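Local coordinates for protein phosphotriesterase, putative (Deinococcus radiodurans, PDB 4J35) that probably hydrolyses lactones as a two-metal enzyme of the phosphotriesterase family, here engineered toward organophosphate hydrolysis and carrying cobalt, at residues M123-V128 / Q166-V171; L189-G194 / H220-A225. The protein carries 7 engineered substitutions. All coordinates share one frame; numbering follows the deposited sequence.

Contacts 1 and 2 are two neighbouring joints on the outside of one TIM barrel, their centres about 17 Å apart. They follow each other along the chain and meet at Arg167 of 166-171, whose CD packs 3.6 Å from Leu193 O, just after helix 183-192. In both, the C-terminal end of a barrel helix packs within the outer layer: helix 153-169 against helix 116-129 in contact 1, helix 183-192 against the turn into strand 223-226 in contact 2. Neither reaches the cobalt pair, held by His21, His23, Lys143, His176, His204 and Asp264. The strands entered nearby do lead there: 173-174 runs on toward His176, and 200-202, which pairs with 223-226, toward His204.

Contact 1 of 2, residues M123-V128 / Q166-V171; sequences MMRTEV and QRETGV
The guanidinium of Arg125 and the carboxylate of Glu168 lie with their planes 29° apart, yet the touch between these residues is made by Arg125 CD, 4.1 Å from Glu168 OE2. The charges themselves stay separate, Arg125 NE being 5.3 Å from Glu168 OE2. Each has a partner on helix 116-129: Arg125 NH2 forms a salt bridge with Glu122, and Glu168 OE2 is hydrogen-bonded to Tyr121 OH. Any attraction between the pair is therefore probably of long range. A third flat group, the amide of Gln166, binds within its own segment: NE2 donates to Val171 O over 2.9 Å, nearly in the amide plane but 42° out of the carbonyl plane. Deeper in, the valines make the apolar part, Val128 CG2 meeting Val171 CG2 at 4.0 Å. The other branch, Val128 CG1, is anti to the backbone N (chi1 160°); it faces Val171 CB and comes tip to tip with Thr169 OG1, 4.1 Å away. That hydroxyl also accepts from Val171 N at 3.1 Å and is hydrogen-bonded to Val165 O. With a valine in place of Thr169, Val171 N and Val165 O would probably each lose a hydrogen-bond partner, and the chain leaving the helix would be less firmly fixed. Gly170, with positive phi, makes the turn itself, its N bonded to Gln166 O. An ST turn at Thr169 thus closes helix 153-169 where it packs on helix 116-129, in the outer layer of a TIM barrel, just before strand 173-174.

Contact 2 of 2, residues L189-G194 / H220-A225; sequences LLTSLG and HGVSIA
Thr191 and His220 are the backbone's point of closest approach, their CA atoms 7.1 Å apart, where the last turn of helix 183-192 meets the bend that leads into strand 223-226. Thr191 carries the contact with both branches. Its CG2, anti to the carbonyl carbon, lies 3.6 Å from His220 O and also touches His220 CB; the same methyl comes within 4.3 Å of Val222 CG1, a buried side chain that packs on Ile200 and Ile202 of the adjacent strand. The hydroxyl takes the slot between the backbone N and the carbonyl carbon (chi1 53°), which sets OG1 3.9 Å from His220 CD2. The two side chains cross at about a right angle, and this is van der Waals contact: OG1 is hydrogen-bonded back into its own helix, chiefly to Ala187 O and also to Glu188 O. His220 ND1 makes a weak hydrogen bond to Thr217 O, in helix 211-218.

Behind Thr191 the helix closes on itself, by backbone bonds and one serine hydroxyl. Leu189 O takes two donors from the same face of its plane: Leu193 N at 3.1 Å, and the hydroxyl of Ser192, which folds back onto the last turn, where OG bonds Leu189 O at 2.6 Å. Gly194, at positive phi, then lets its N reach Thr191 O at 2.8 Å, while Ala195 N goes to Leu190 O. Gly221, also at positive phi, turns the other chain after helix 211-218. A Schellman-capped helix end packed against the next helix-to-strand turn, beside parallel strands 200-202 and 223-226, belongs to the repeated beta-alpha-beta crossovers of the TIM barrel.

Contact 1 of 2, residues M123-V128 / Q166-V171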
loop_
_atom_site.group_PDB
_atom_site.type_symbol
_atom_site.label_atom_id
_atom_site.label_comp_id
_atom_site.label_asym_id
_atom_site.label_seq_id
_atom_site.Cartn_x
_atom_site.Cartn_y
_atom_site.Cartn_z
ATOM N N MET A 123 13.860 14.261 -2.111
ATOM C CA MET A 123 12.683 13.925 -2.938
ATOM C C MET A 123 11.481 13.608 -2.057
ATOM O O MET A 123 10.353 14.111 -2.262
ATOM C CB MET A 123 13.016 12.735 -3.850
ATOM C CG MET A 123 11.798 12.131 -4.547
ATOM S SD MET A 123 12.267 10.616 -5.426
ATOM C CE MET A 123 12.100 9.467 -4.056
ATOM N N MET A 124 11.667 12.739 -1.078
ATOM C CA MET A 124 10.538 12.381 -0.245
ATOM C C MET A 124 10.004 13.612 0.470
ATOM O O MET A 124 8.798 13.838 0.500
ATOM C CB MET A 124 10.935 11.320 0.769
ATOM C CG MET A 124 11.141 9.945 0.168
ATOM S SD MET A 124 11.790 8.799 1.412
ATOM C CE MET A 124 11.769 7.282 0.446
ATOM N N ARG A 125 10.908 14.416 1.034
ATOM C CA ARG A 125 10.484 15.538 1.853
ATOM C C ARG A 125 9.692 16.506 0.996
ATOM O O ARG A 125 8.647 16.997 1.413
ATOM C CB ARG A 125 11.684 16.265 2.469
ATOM C CG ARG A 125 11.244 17.410 3.404
ATOM C CD ARG A 125 12.388 18.293 3.845
ATOM N NE ARG A 125 13.173 18.808 2.721
ATOM C CZ ARG A 125 12.782 19.787 1.907
ATOM N NH1 ARG A 125 11.597 20.371 2.071
ATOM N NH2 ARG A 125 13.574 20.185 0.910
ATOM N N THR A 126 10.192 16.763 -0.213
ATOM C CA THR A 126 9.571 17.727 -1.117
ATOM C C THR A 126 8.190 17.241 -1.549
ATOM O O THR A 126 7.220 18.013 -1.630
ATOM C CB THR A 126 10.431 17.957 -2.379
ATOM O OG1 THR A 126 11.694 18.527 -2.004
ATOM C CG2 THR A 126 9.717 18.875 -3.378
ATOM N N GLU A 127 8.081 15.949 -1.829
ATOM C CA GLU A 127 6.803 15.444 -2.324
ATOM C C GLU A 127 5.747 15.376 -1.201
ATOM O O GLU A 127 4.555 15.512 -1.459
ATOM C CB GLU A 127 6.996 14.109 -3.067
ATOM C CG GLU A 127 7.803 14.265 -4.354
ATOM C CD GLU A 127 7.858 12.994 -5.213
ATOM O OE1 GLU A 127 7.757 11.879 -4.654
ATOM O OE2 GLU A 127 7.985 13.135 -6.449
ATOM N N VAL A 128 6.185 15.192 0.038
ATOM C CA VAL A 128 5.284 15.169 1.197
ATOM C C VAL A 128 4.872 16.595 1.624
ATOM O O VAL A 128 3.724 16.828 2.040
ATOM C CB VAL A 128 5.994 14.495 2.426
ATOM C CG1 VAL A 128 5.329 14.873 3.752
ATOM C CG2 VAL A 128 6.042 12.979 2.258
ATOM N N GLN A 166 9.969 10.967 8.292
ATOM C CA GLN A 166 8.923 10.602 9.261
ATOM C C GLN A 166 9.132 11.406 10.573
ATOM O O GLN A 166 8.176 11.902 11.186
ATOM C CB GLN A 166 8.966 9.091 9.543
ATOM C CG GLN A 166 7.639 8.452 10.000
ATOM C CD GLN A 166 7.124 9.010 11.277
ATOM O OE1 GLN A 166 7.856 9.087 12.284
ATOM N NE2 GLN A 166 5.872 9.473 11.254
ATOM N N ARG A 167 10.375 11.527 10.989
ATOM C CA ARG A 167 10.660 12.253 12.217
ATOM C C ARG A 167 10.291 13.732 12.086
ATOM O O ARG A 167 9.761 14.329 13.019
ATOM C CB ARG A 167 12.133 12.064 12.608
ATOM C CG ARG A 167 12.387 10.673 13.166
ATOM C CD ARG A 167 13.841 10.405 13.466
ATOM N NE ARG A 167 14.430 11.432 14.324
ATOM C CZ ARG A 167 14.119 11.632 15.608
ATOM N NH1 ARG A 167 13.201 10.885 16.218
ATOM N NH2 ARG A 167 14.727 12.597 16.297
ATOM N N GLU A 168 10.547 14.309 10.916
ATOM C CA GLU A 168 10.333 15.732 10.684
ATOM C C GLU A 168 8.914 16.152 10.344
ATOM O O GLU A 168 8.545 17.304 10.559
ATOM C CB GLU A 168 11.228 16.197 9.557
ATOM C CG GLU A 168 12.692 16.107 9.905
ATOM C CD GLU A 168 13.580 16.407 8.725
ATOM O OE1 GLU A 168 14.805 16.216 8.871
ATOM O OE2 GLU A 168 13.054 16.836 7.666
ATOM N N THR A 169 8.116 15.241 9.804
ATOM C CA THR A 169 6.801 15.634 9.297
ATOM C C THR A 169 5.662 14.835 9.900
ATOM O O THR A 169 4.522 15.253 9.828
ATOM C CB THR A 169 6.712 15.427 7.773
ATOM O OG1 THR A 169 6.757 14.027 7.513
ATOM C CG2 THR A 169 7.880 16.119 7.048
ATOM N N GLY A 170 5.959 13.678 10.481
ATOM C CA GLY A 170 4.919 12.808 10.999
ATOM C C GLY A 170 4.202 12.007 9.910
ATOM O O GLY A 170 3.198 11.371 10.191
ATOM N N VAL A 171 4.721 12.019 8.687
ATOM C CA VAL A 171 4.034 11.323 7.558
ATOM C C VAL A 171 3.981 9.827 7.890
ATOM O O VAL A 171 4.902 9.297 8.507
ATOM C CB VAL A 171 4.714 11.617 6.197
ATOM C CG1 VAL A 171 6.140 11.065 6.148
ATOM C CG2 VAL A 171 3.908 11.041 5.019
#

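Contact 2 of 2, residues L189-G194 / H220-A225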
loop_
_atom_site.group_PDB
_atom_site.type_symbol
_atom_site.label_atom_id
_atom_site.label_comp_id
_atom_site.label_asym_id
_atom_site.label_seq_id
_atom_site.Cartn_x
_atom_site.Cartn_y
_atom_site.Cartn_z
ATOM N N LEU A 189 14.209 -2.094 11.927
ATOM C CA LEU A 189 15.038 -1.062 11.311
ATOM C C LEU A 189 14.394 0.329 11.427
ATOM O O LEU A 189 15.012 1.277 11.898
ATOM C CB LEU A 189 15.346 -1.413 9.851
ATOM C CG LEU A 189 16.095 -0.362 9.040
ATOM C CD1 LEU A 189 17.416 0.028 9.746
ATOM C CD2 LEU A 189 16.384 -0.854 7.619
ATOM N N LEU A 190 13.151 0.466 11.000
ATOM C CA LEU A 190 12.479 1.754 11.099
ATOM C C LEU A 190 12.340 2.270 12.552
ATOM O O LEU A 190 12.513 3.463 12.806
ATOM C CB LEU A 190 11.077 1.655 10.458
ATOM C CG LEU A 190 11.109 1.547 8.920
ATOM C CD1 LEU A 190 9.648 1.172 8.431
ATOM C CD2 LEU A 190 11.598 2.809 8.266
ATOM N N THR A 191 11.994 1.400 13.490
ATOM C CA THR A 191 11.895 1.833 14.892
ATOM C C THR A 191 13.282 2.227 15.445
ATOM O O THR A 191 13.403 3.239 16.142
ATOM C CB THR A 191 11.224 0.794 15.838
ATOM O OG1 THR A 191 11.858 -0.494 15.731
ATOM C CG2 THR A 191 9.722 0.678 15.514
ATOM N N SER A 192 14.304 1.446 15.100
ATOM C CA SER A 192 15.689 1.719 15.559
ATOM C C SER A 192 16.156 3.093 15.074
ATOM O O SER A 192 16.992 3.737 15.716
ATOM C CB SER A 192 16.665 0.641 15.067
ATOM O OG SER A 192 16.925 0.754 13.647
ATOM N N LEU A 193 15.610 3.534 13.941
ATOM C CA LEU A 193 15.938 4.831 13.332
ATOM C C LEU A 193 15.050 5.936 13.896
ATOM O O LEU A 193 15.118 7.091 13.456
ATOM C CB LEU A 193 15.793 4.772 11.784
ATOM C CG LEU A 193 16.767 3.876 11.007
ATOM C CD1 LEU A 193 16.332 3.724 9.542
ATOM C CD2 LEU A 193 18.212 4.435 11.074
ATOM N N GLY A 194 14.237 5.590 14.898
ATOM C CA GLY A 194 13.409 6.556 15.602
ATOM C C GLY A 194 12.088 6.906 14.923
ATOM O O GLY A 194 11.434 7.892 15.273
ATOM N N HIS A 220 7.126 -4.522 17.808
ATOM C CA HIS A 220 7.813 -3.246 17.639
ATOM C C HIS A 220 6.880 -2.081 17.726
ATOM O O HIS A 220 7.309 -0.929 17.617
ATOM C CB HIS A 220 8.585 -3.235 16.320
ATOM C CG HIS A 220 9.730 -4.189 16.310
ATOM N ND1 HIS A 220 9.660 -5.429 15.723
ATOM C CD2 HIS A 220 10.951 -4.115 16.892
ATOM C CE1 HIS A 220 10.802 -6.067 15.901
ATOM N NE2 HIS A 220 11.599 -5.295 16.621
ATOM N N GLY A 221 5.597 -2.399 17.910
ATOM C CA GLY A 221 4.563 -1.402 18.102
ATOM C C GLY A 221 3.934 -0.942 16.804
ATOM O O GLY A 221 3.074 -0.051 16.824
ATOM N N VAL A 222 4.412 -1.496 15.697
ATOM C CA VAL A 222 3.908 -1.125 14.386
ATOM C C VAL A 222 2.592 -1.827 14.122
ATOM O O VAL A 222 2.190 -2.758 14.821
ATOM C CB VAL A 222 4.908 -1.442 13.217
ATOM C CG1 VAL A 222 6.245 -0.644 13.392
ATOM C CG2 VAL A 222 5.178 -2.967 13.097
ATOM N N SER A 223 1.920 -1.373 13.074
ATOM C CA SER A 223 0.789 -2.126 12.568
ATOM C C SER A 223 1.172 -3.008 11.364
ATOM O O SER A 223 2.232 -2.849 10.750
ATOM C CB SER A 223 -0.285 -1.137 12.179
ATOM O OG SER A 223 -0.725 -0.411 13.303
ATOM N N ILE A 224 0.287 -3.953 11.003
ATOM C CA ILE A 224 0.614 -4.850 9.932
ATOM C C ILE A 224 -0.627 -4.981 9.098
ATOM O O ILE A 224 -1.716 -4.910 9.655
ATOM C CB ILE A 224 1.074 -6.220 10.445
ATOM C CG1 ILE A 224 0.039 -6.890 11.298
ATOM C CG2 ILE A 224 2.344 -6.030 11.302
ATOM C CD1 ILE A 224 0.345 -8.394 11.553
ATOM N N ALA A 225 -0.411 -5.138 7.803
ATOM C CA ALA A 225 -1.557 -5.245 6.868
ATOM C C ALA A 225 -1.555 -6.585 6.194
ATOM O O ALA A 225 -0.549 -7.018 5.632
ATOM C CB ALA A 225 -1.447 -4.192 5.847
#